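PDB 6WYN: esterase Rv0045c, which hydrolyses carboxylic esters, preferring short, straight-chain alkyl esters, most actively those with four-atom chains, and is likely involved in ester and lipid metabolism. Local coordinates for residues V227-L230 against R231-V234; G282-T285 against D286-A290; E306-G309 against H310-S314. All blocks are in the same frame, centred on the assembly; numbering follows the deposited sequence.

Contact 1: residues V227-L230 against R231-V234; sequences VKSL and RRGV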
ATOM      1  N   VAL A 227      -7.452   5.760 -18.425  1.00 14.69           N
ATOM      2  CA  VAL A 227      -6.879   4.459 -18.816  1.00 15.03           C
ATOM      3  C   VAL A 227      -5.347   4.569 -18.908  1.00 14.89           C
ATOM      4  O   VAL A 227      -4.719   3.551 -18.828  1.00 16.62           O
ATOM      5  CB  VAL A 227      -7.526   3.950 -20.105  1.00 15.10           C
ATOM      6  CG1 VAL A 227      -7.212   4.863 -21.283  1.00 15.56           C
ATOM      7  CG2 VAL A 227      -7.114   2.546 -20.418  1.00 16.05           C
ATOM      8  N   LYS A 228      -4.737   5.735 -19.017  1.00 17.34           N
ATOM      9  CA  LYS A 228      -3.249   5.772 -19.023  1.00 20.00           C
ATOM     10  C   LYS A 228      -2.787   5.521 -17.574  1.00 18.27           C
ATOM     11  O   LYS A 228      -1.856   4.724 -17.405  1.00 15.68           O
ATOM     12  CB  LYS A 228      -2.749   7.073 -19.643  1.00 26.33           C
ATOM     13  CG  LYS A 228      -1.235   7.189 -19.812  1.00 35.77           C
ATOM     14  CD  LYS A 228      -0.743   8.501 -20.470  1.00 39.91           C
ATOM     15  CE  LYS A 228      -0.506   9.609 -19.469  1.00 44.17           C
ATOM     16  NZ  LYS A 228       0.453  10.613 -19.987  1.00 51.40           N
ATOM     17  N   SER A 229      -3.481   6.069 -16.567  1.00 15.71           N
ATOM     18  CA  SER A 229      -3.203   5.751 -15.141  0.50 15.49           C
ATOM     19  C   SER A 229      -3.434   4.259 -14.883  1.00 16.22           C
ATOM     20  O   SER A 229      -2.562   3.633 -14.258  1.00 12.95           O
ATOM     21  CB  SER A 229      -4.004   6.603 -14.215  0.50 14.88           C
ATOM     22  OG  SER A 229      -3.615   7.950 -14.373  0.50 14.51           O
ATOM     23  N   LEU A 230      -4.543   3.690 -15.378  1.00 15.29           N
ATOM     24  CA  LEU A 230      -4.812   2.240 -15.168  1.00 16.31           C
ATOM     25  C   LEU A 230      -3.724   1.371 -15.818  1.00 18.06           C
ATOM     26  O   LEU A 230      -3.300   0.376 -15.178  1.00 16.90           O
ATOM     27  CB  LEU A 230      -6.190   1.873 -15.715  1.00 16.65           C
ATOM     28  CG  LEU A 230      -7.383   2.525 -15.013  1.00 15.92           C
ATOM     29  CD1 LEU A 230      -8.701   2.055 -15.646  1.00 15.87           C
ATOM     30  CD2 LEU A 230      -7.372   2.246 -13.503  1.00 15.93           C
ATOM     31  N   ARG A 231      -3.330   1.705 -17.044  1.00 18.87           N
ATOM     32  CA  ARG A 231      -2.287   0.985 -17.831  1.00 23.17           C
ATOM     33  C   ARG A 231      -0.966   0.990 -17.032  1.00 19.53           C
ATOM     34  O   ARG A 231      -0.276  -0.035 -16.983  1.00 18.31           O
ATOM     35  CB  ARG A 231      -2.157   1.690 -19.189  1.00 25.77           C
ATOM     36  CG  ARG A 231      -1.106   1.110 -20.119  1.00 36.29           C
ATOM     37  CD  ARG A 231      -1.043   1.752 -21.509  1.00 43.05           C
ATOM     38  NE  ARG A 231      -2.346   1.738 -22.188  1.00 54.97           N
ATOM     39  CZ  ARG A 231      -2.839   0.743 -22.958  1.00 59.84           C
ATOM     40  NH1 ARG A 231      -2.136  -0.362 -23.186  1.00 60.32           N
ATOM     41  NH2 ARG A 231      -4.047   0.872 -23.507  1.00 53.77           N
ATOM     42  N   ARG A 232      -0.609   2.147 -16.468  1.00 16.66           N
ATOM     43  CA  ARG A 232       0.652   2.271 -15.686  1.00 17.45           C
ATOM     44  C   ARG A 232       0.571   1.328 -14.484  1.00 16.57           C
ATOM     45  O   ARG A 232       1.568   0.632 -14.206  1.00 14.81           O
ATOM     46  CB  ARG A 232       0.806   3.725 -15.233  1.00 18.06           C
ATOM     47  CG  ARG A 232       2.046   4.025 -14.406  1.00 19.96           C
ATOM     48  CD  ARG A 232       2.536   5.433 -14.683  1.00 19.84           C
ATOM     49  NE  ARG A 232       1.935   6.471 -13.859  1.00 23.31           N
ATOM     50  CZ  ARG A 232       0.928   7.260 -14.222  1.00 23.70           C
ATOM     51  NH1 ARG A 232       0.372   7.127 -15.414  1.00 22.06           N
ATOM     52  NH2 ARG A 232       0.473   8.175 -13.385  1.00 23.92           N
ATOM     53  N   GLY A 233      -0.582   1.300 -13.812  1.00 16.67           N
ATOM     54  CA  GLY A 233      -0.765   0.442 -12.632  1.00 16.22           C
ATOM     55  C   GLY A 233      -0.623  -1.025 -12.991  1.00 17.03           C
ATOM     56  O   GLY A 233       0.085  -1.784 -12.245  1.00 15.00           O
ATOM     57  N   VAL A 234      -1.222  -1.437 -14.104  1.00 16.85           N
ATOM     58  CA  VAL A 234      -1.149  -2.846 -14.575  1.00 17.92           C
ATOM     59  C   VAL A 234       0.299  -3.197 -14.985  1.00 18.13           C
ATOM     60  O   VAL A 234       0.764  -4.255 -14.599  1.00 16.51           O
ATOM     61  CB  VAL A 234      -2.140  -3.113 -15.715  1.00 18.89           C
ATOM     62  CG1 VAL A 234      -1.927  -4.492 -16.332  1.00 21.75           C
ATOM     63  CG2 VAL A 234      -3.589  -2.967 -15.253  1.00 19.44           C
TER
HETATM   64  O   HOH W   1      -1.383   9.444 -15.929  1.00 42.55           O

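Contact 2: residues G282-T285 against D286-A290; sequences GFVT and DQDTA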
ATOM      1  N   GLY A 282     -17.095   3.327   0.781  1.00 14.96           N
ATOM      2  CA  GLY A 282     -17.872   2.763   1.902  1.00 16.47           C
ATOM      3  C   GLY A 282     -17.030   1.880   2.803  1.00 15.88           C
ATOM      4  O   GLY A 282     -17.548   1.377   3.817  1.00 15.89           O
ATOM      5  N   PHE A 283     -15.743   1.730   2.515  1.00 16.05           N
ATOM      6  CA  PHE A 283     -14.911   0.727   3.207  1.00 14.95           C
ATOM      7  C   PHE A 283     -14.890   0.988   4.705  1.00 14.91           C
ATOM      8  O   PHE A 283     -15.031   0.050   5.520  1.00 15.47           O
ATOM      9  CB  PHE A 283     -13.518   0.735   2.587  1.00 15.24           C
ATOM     10  CG  PHE A 283     -12.719  -0.497   2.892  1.00 16.12           C
ATOM     11  CD1 PHE A 283     -11.921  -0.552   4.013  1.00 16.31           C
ATOM     12  CD2 PHE A 283     -12.745  -1.577   2.024  1.00 18.21           C
ATOM     13  CE1 PHE A 283     -11.157  -1.676   4.287  1.00 16.77           C
ATOM     14  CE2 PHE A 283     -11.985  -2.712   2.296  1.00 20.32           C
ATOM     15  CZ  PHE A 283     -11.181  -2.743   3.421  1.00 18.94           C
ATOM     16  N   VAL A 284     -14.667   2.240   5.075  1.00 14.98           N
ATOM     17  CA  VAL A 284     -14.607   2.695   6.475  1.00 14.82           C
ATOM     18  C   VAL A 284     -15.903   3.467   6.774  1.00 16.78           C
ATOM     19  O   VAL A 284     -16.169   4.438   6.068  1.00 14.61           O
ATOM     20  CB  VAL A 284     -13.372   3.566   6.717  1.00 15.45           C
ATOM     21  CG1 VAL A 284     -13.321   4.068   8.169  1.00 15.27           C
ATOM     22  CG2 VAL A 284     -12.099   2.799   6.308  1.00 16.44           C
ATOM     23  N   THR A 285     -16.632   3.049   7.813  1.00 15.77           N
ATOM     24  CA  THR A 285     -17.877   3.698   8.278  1.00 15.25           C
ATOM     25  C   THR A 285     -17.575   4.776   9.309  1.00 14.19           C
ATOM     26  O   THR A 285     -16.480   4.781   9.939  1.00 12.66           O
ATOM     27  CB  THR A 285     -18.825   2.673   8.904  1.00 14.73           C
ATOM     28  OG1 THR A 285     -18.232   2.201  10.113  1.00 17.41           O
ATOM     29  CG2 THR A 285     -19.115   1.562   7.941  1.00 17.05           C
ATOM     30  N   ASP A 286     -18.559   5.631   9.570  1.00 14.81           N
ATOM     31  CA  ASP A 286     -18.458   6.629  10.673  1.00 15.99           C
ATOM     32  C   ASP A 286     -18.237   5.917  12.004  1.00 15.50           C
ATOM     33  O   ASP A 286     -17.448   6.403  12.816  1.00 14.76           O
ATOM     34  CB  ASP A 286     -19.711   7.518  10.742  1.00 17.86           C
ATOM     35  CG  ASP A 286     -19.820   8.480   9.555  1.00 20.41           C
ATOM     36  OD1 ASP A 286     -18.803   8.718   8.857  1.00 18.34           O
ATOM     37  OD2 ASP A 286     -20.918   8.954   9.300  1.00 24.46           O
ATOM     38  N   GLN A 287     -18.934   4.812  12.248  1.00 15.43           N
ATOM     39  CA  GLN A 287     -18.726   4.032  13.485  1.00 17.42           C
ATOM     40  C   GLN A 287     -17.279   3.482  13.534  1.00 14.49           C
ATOM     41  O   GLN A 287     -16.643   3.510  14.621  1.00 13.24           O
ATOM     42  CB  GLN A 287     -19.774   2.904  13.522  1.00 21.88           C
ATOM     43  CG  GLN A 287     -20.252   2.599  14.929  1.00 34.01           C
ATOM     44  CD  GLN A 287     -21.192   3.633  15.540  1.00 37.56           C
ATOM     45  OE1 GLN A 287     -22.391   3.641  15.258  1.00 43.98           O
ATOM     46  NE2 GLN A 287     -20.679   4.422  16.480  1.00 30.50           N
ATOM     47  N   ASP A 288     -16.758   2.993  12.412  1.00 14.65           N
ATOM     48  CA  ASP A 288     -15.325   2.580  12.339  1.00 15.37           C
ATOM     49  C   ASP A 288     -14.426   3.722  12.828  1.00 14.96           C
ATOM     50  O   ASP A 288     -13.530   3.496  13.638  1.00 13.79           O
ATOM     51  CB  ASP A 288     -14.953   2.150  10.925  1.00 16.25           C
ATOM     52  CG  ASP A 288     -15.557   0.830  10.468  1.00 18.88           C
ATOM     53  OD1 ASP A 288     -16.002   0.006  11.359  1.00 20.43           O
ATOM     54  OD2 ASP A 288     -15.636   0.631   9.223  1.00 20.38           O
ATOM     55  N   THR A 289     -14.657   4.931  12.341  1.00 15.44           N
ATOM     56  CA  THR A 289     -13.808   6.098  12.651  1.00 15.34           C
ATOM     57  C   THR A 289     -13.936   6.425  14.119  1.00 14.62           C
ATOM     58  O   THR A 289     -12.913   6.686  14.775  1.00 13.64           O
ATOM     59  CB  THR A 289     -14.165   7.313  11.789  1.00 15.10           C
ATOM     60  OG1 THR A 289     -14.201   6.936  10.419  1.00 14.67           O
ATOM     61  CG2 THR A 289     -13.172   8.415  12.028  1.00 15.48           C
ATOM     62  N   ALA A 290     -15.162   6.414  14.654  1.00 14.13           N
ATOM     63  CA  ALA A 290     -15.356   6.670  16.096  1.00 12.91           C
ATOM     64  C   ALA A 290     -14.650   5.597  16.929  1.00 12.43           C
ATOM     65  O   ALA A 290     -14.102   5.927  18.000  1.00 12.86           O
ATOM     66  CB  ALA A 290     -16.847   6.730  16.407  1.00 12.85           C
TER

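Contact 3: residues E306-G309 against H310-S314; sequences EKSG and HSVQS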
ATOM      1  N   GLU A 306     -12.735  14.038  -1.121  1.00 17.38           N
ATOM      2  CA  GLU A 306     -13.874  14.059  -2.071  1.00 21.25           C
ATOM      3  C   GLU A 306     -13.424  13.392  -3.374  1.00 18.42           C
ATOM      4  O   GLU A 306     -12.291  13.637  -3.816  1.00 19.34           O
ATOM      5  CB  GLU A 306     -14.389  15.492  -2.306  1.00 27.13           C
ATOM      6  CG  GLU A 306     -15.735  15.503  -3.046  1.00 34.25           C
ATOM      7  CD  GLU A 306     -16.365  16.858  -3.374  1.00 40.86           C
ATOM      8  OE1 GLU A 306     -17.385  16.850  -4.146  1.00 42.01           O
ATOM      9  OE2 GLU A 306     -15.845  17.918  -2.869  1.00 38.54           O
ATOM     10  N   LYS A 307     -14.281  12.546  -3.921  1.00 18.83           N
ATOM     11  CA  LYS A 307     -14.207  11.901  -5.253  1.00 23.22           C
ATOM     12  C   LYS A 307     -13.041  10.897  -5.272  1.00 20.25           C
ATOM     13  O   LYS A 307     -12.424  10.753  -6.319  1.00 21.25           O
ATOM     14  CB  LYS A 307     -14.082  12.966  -6.345  1.00 29.51           C
ATOM     15  CG  LYS A 307     -15.357  13.773  -6.569  1.00 37.75           C
ATOM     16  CD  LYS A 307     -15.232  14.934  -7.535  1.00 43.20           C
ATOM     17  CE  LYS A 307     -16.603  15.442  -7.933  1.00 53.28           C
ATOM     18  NZ  LYS A 307     -16.554  16.825  -8.454  1.00 59.75           N
ATOM     19  N   SER A 308     -12.699  10.315  -4.124  1.00 18.60           N
ATOM     20  CA  SER A 308     -11.744   9.182  -4.022  1.00 16.53           C
ATOM     21  C   SER A 308     -12.503   7.942  -3.587  1.00 15.73           C
ATOM     22  O   SER A 308     -13.303   8.022  -2.628  1.00 16.09           O
ATOM     23  CB  SER A 308     -10.616   9.473  -3.070  1.00 16.33           C
ATOM     24  OG  SER A 308      -9.744   8.342  -2.983  1.00 15.00           O
ATOM     25  N   GLY A 309     -12.213   6.823  -4.244  1.00 15.37           N
ATOM     26  CA  GLY A 309     -12.478   5.486  -3.696  1.00 14.50           C
ATOM     27  C   GLY A 309     -11.431   5.109  -2.647  1.00 14.44           C
ATOM     28  O   GLY A 309     -10.771   6.004  -2.047  1.00 15.33           O
ATOM     29  N   HIS A 310     -11.326   3.810  -2.410  1.00 13.74           N
ATOM     30  CA  HIS A 310     -10.515   3.144  -1.366  1.00 13.41           C
ATOM     31  C   HIS A 310      -9.033   3.473  -1.577  1.00 12.59           C
ATOM     32  O   HIS A 310      -8.364   3.776  -0.602  1.00 13.44           O
ATOM     33  CB  HIS A 310     -10.828   1.638  -1.478  1.00 14.22           C
ATOM     34  CG  HIS A 310     -10.149   0.801  -0.451  1.00 15.08           C
ATOM     35  ND1 HIS A 310     -10.200   1.120   0.883  1.00 14.61           N
ATOM     36  CD2 HIS A 310      -9.515  -0.392  -0.537  1.00 16.06           C
ATOM     37  CE1 HIS A 310      -9.536   0.220   1.581  1.00 15.97           C
ATOM     38  NE2 HIS A 310      -9.110  -0.721   0.736  1.00 15.22           N
ATOM     39  N   SER A 311      -8.561   3.415  -2.816  1.00 12.76           N
ATOM     40  CA  SER A 311      -7.140   3.674  -3.167  1.00 13.52           C
ATOM     41  C   SER A 311      -6.938   5.166  -3.415  1.00 12.81           C
ATOM     42  O   SER A 311      -6.890   5.618  -4.591  1.00 13.70           O
ATOM     43  CB  SER A 311      -6.674   2.810  -4.307  1.00 16.13           C
ATOM     44  OG  SER A 311      -5.260   2.904  -4.380  1.00 18.71           O
ATOM     45  N   VAL A 312      -6.867   5.915  -2.311  1.00 11.83           N
ATOM     46  CA  VAL A 312      -6.785   7.399  -2.327  1.00 10.70           C
ATOM     47  C   VAL A 312      -5.514   7.795  -3.104  1.00 11.57           C
ATOM     48  O   VAL A 312      -5.560   8.771  -3.927  1.00 10.74           O
ATOM     49  CB  VAL A 312      -6.776   7.964  -0.903  1.00 10.79           C
ATOM     50  CG1 VAL A 312      -6.692   9.477  -0.961  1.00 11.05           C
ATOM     51  CG2 VAL A 312      -7.977   7.533  -0.075  1.00 10.69           C
ATOM     52  N   GLN A 313      -4.415   7.050  -2.916  1.00 10.18           N
ATOM     53  CA  GLN A 313      -3.155   7.348  -3.624  1.00 11.11           C
ATOM     54  C   GLN A 313      -3.309   7.178  -5.131  1.00 10.95           C
ATOM     55  O   GLN A 313      -2.475   7.790  -5.875  1.00 11.22           O
ATOM     56  CB  GLN A 313      -1.999   6.509  -3.078  1.00 11.57           C
ATOM     57  CG  GLN A 313      -2.069   5.037  -3.459  1.00 12.26           C
ATOM     58  CD  GLN A 313      -2.819   4.203  -2.448  1.00 13.28           C
ATOM     59  OE1 GLN A 313      -3.584   4.727  -1.621  1.00 13.31           O
ATOM     60  NE2 GLN A 313      -2.631   2.877  -2.521  1.00 14.03           N
ATOM     61  N   SER A 314      -4.249   6.374  -5.603  1.00 12.54           N
ATOM     62  CA  SER A 314      -4.524   6.201  -7.047  1.00 13.52           C
ATOM     63  C   SER A 314      -5.553   7.233  -7.526  1.00 15.64           C
ATOM     64  O   SER A 314      -5.398   7.757  -8.636  1.00 16.97           O
ATOM     65  CB  SER A 314      -5.000   4.807  -7.365  1.00 16.76           C
ATOM     66  OG  SER A 314      -4.244   3.850  -6.618  1.00 19.49           O
TER

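Contact 1: residues V227-L230 against R231-V234
Arg232 and Ser229 meet one helical turn apart on the flank of helix 227-237, where the arginine CB lies 3.5 Å from Ser229 O. Farther along the arginine, CG stands anti to the backbone N (chi1 180°), and bends at chi2 and chi3 carry the chain back over the preceding turn. At its end NH1 is 3.8 Å from both Lys228 O and Ser229 CA, too far for a direct bond to the carbonyl. NH1 instead donates to a water, 3.0 Å from the water oxygen, which sits at the edge of the guanidinium and in its plane. In this one of two serine conformers the water also lies 3.1 Å from Ser229 OG, so a bridge between the two side chains is doubtful. A salt bridge from NH1 to Glu51 of helix 49-55 is the stronger tie, and probably offsets the like charge of Lys228, whose NZ is 5.8 Å from Arg232 NH1.

On another side of the helix, Arg231 keeps its CB 3.2 Å from Val227 O, and its side chain packs on Phe211 and Leu215. Val234 sets CG2 3.4 Å from Leu230 O. Beneath the side chains, the amides of Arg231, Arg232, Gly233 and Val234 bond to the carbonyls of Val227, Lys228, Ser229 and Leu230. This continuous series of i+4 to i hydrogen bonds is that of a regular alpha-helix, with side chains touching helices 49-55 and 211-221.

Contact 2: residues G282-T285 against D286-A290
Thr285 and Asp288 grip each other at the start of helix 286-295, each side chain taking the other's backbone N-H. Thr285 OG1 accepts from Asp288 N at 2.8 Å; with chi1 at 68° the hydroxyl is tucked between its own backbone N and carbonyl carbon, facing the first turn. In return Thr285 N donates to Asp288 OD2 at 3.0 Å. That N-H points almost straight at the oxygen (177°), which it meets from above the carboxylate plane. OD2 also forms a salt bridge with Arg187 of helix 182-200, a second partner likely to stabilise the negative charge.

The compact side continues through Thr285 O, which receives two donors from Thr289: N at 3.0 Å and OG1 at 3.2 Å. Val284 adds an apolar contact, its CG1 lying 3.7 Å from both Asp288 CB and Thr289 OG1. Behind it, Val284 and Thr289 rest on strand 273-278, and Thr289 also reaches strand 299-305.

The outer side is much looser. Asp286 and Gln287 are exposed, and their side chains approach Thr285 chiefly through CB, that of Gln287 being 3.8 Å from Thr285 OG1. The Gln287 chain, bent at chi2, ends pointing away from the loop. Reciprocal bonds between the N-cap threonine and the aspartate three residues later define a capping box, here at the passage from strand 273-278 to helix 286-295.

Contact 3: residues E306-G309 against H310-S314
Ser308 OG stands anti to its backbone N (chi1 179°) and reaches Val312, whose chi1 of 180° puts CG2 beside its own backbone N, on the serine's side. The two residues bracket a loop of the alpha/beta hydrolase fold that follows strand 299-305 and carries His310, the inferred catalytic histidine. OG lies 3.2 Å from Val312 CA and 3.5 Å from its CG2, so a polar atom is packed on an aliphatic surface. The buried hydroxyl is satisfied by donating to Gly309 O, and this bond ties down the peptide just ahead of the histidine. Val312 CG2 lies 3.7 Å from the same Gly309 O, while the valine side chain also reaches Val178 of strand 174-178.

The side chain of His310 approaches the preceding segment through CB, 3.7 Å from Gly309 C. With CG anti to the backbone N (chi1 -177°), the imidazole projects away from the loop. There ND1 is hydrogen-bonded to Asp179 and NE2 to Ser155, the inferred nucleophile, consistent with a Ser-His-Asp triad. Both ring nitrogens are thus engaged, which should hold the imidazole in one rotation, and the ring of Phe283 stacks on it.

After the histidine, Ser311 sits at the centre of an inverse gamma turn, closed by a weak bond from Val312 N to His310 O. Although Ser311 occupies the N-cap position of helix 312-315, its hydroxyl makes no capping bond to the backbone. It is hydrogen-bonded instead to Gln93 and, at 2.6 Å between Ser311 OG and Ser314 OG, to the hydroxyl of Ser314.

In the fold
Contacts 2 and 3 meet directly at the active site, where Phe283 CD1 comes within 3.5 Å of His310 CE1. The capped start of helix 286-295 and the histidine loop follow neighbouring parallel strands, 273-278 and 299-305, at one edge of the main sheet. Phe283 also touches Ser155 and Asp179, and its ring meets that of His188, a residue involved in substrate selectivity, so the loop of contact 2 borders all three residues of the probable triad. Contact 1 lies away from the annotated sites: its nearest atoms are about 6 Å from contact 3 and about 17 Å from contact 2, the centres being about 15 Å and about 29 Å away, respectively.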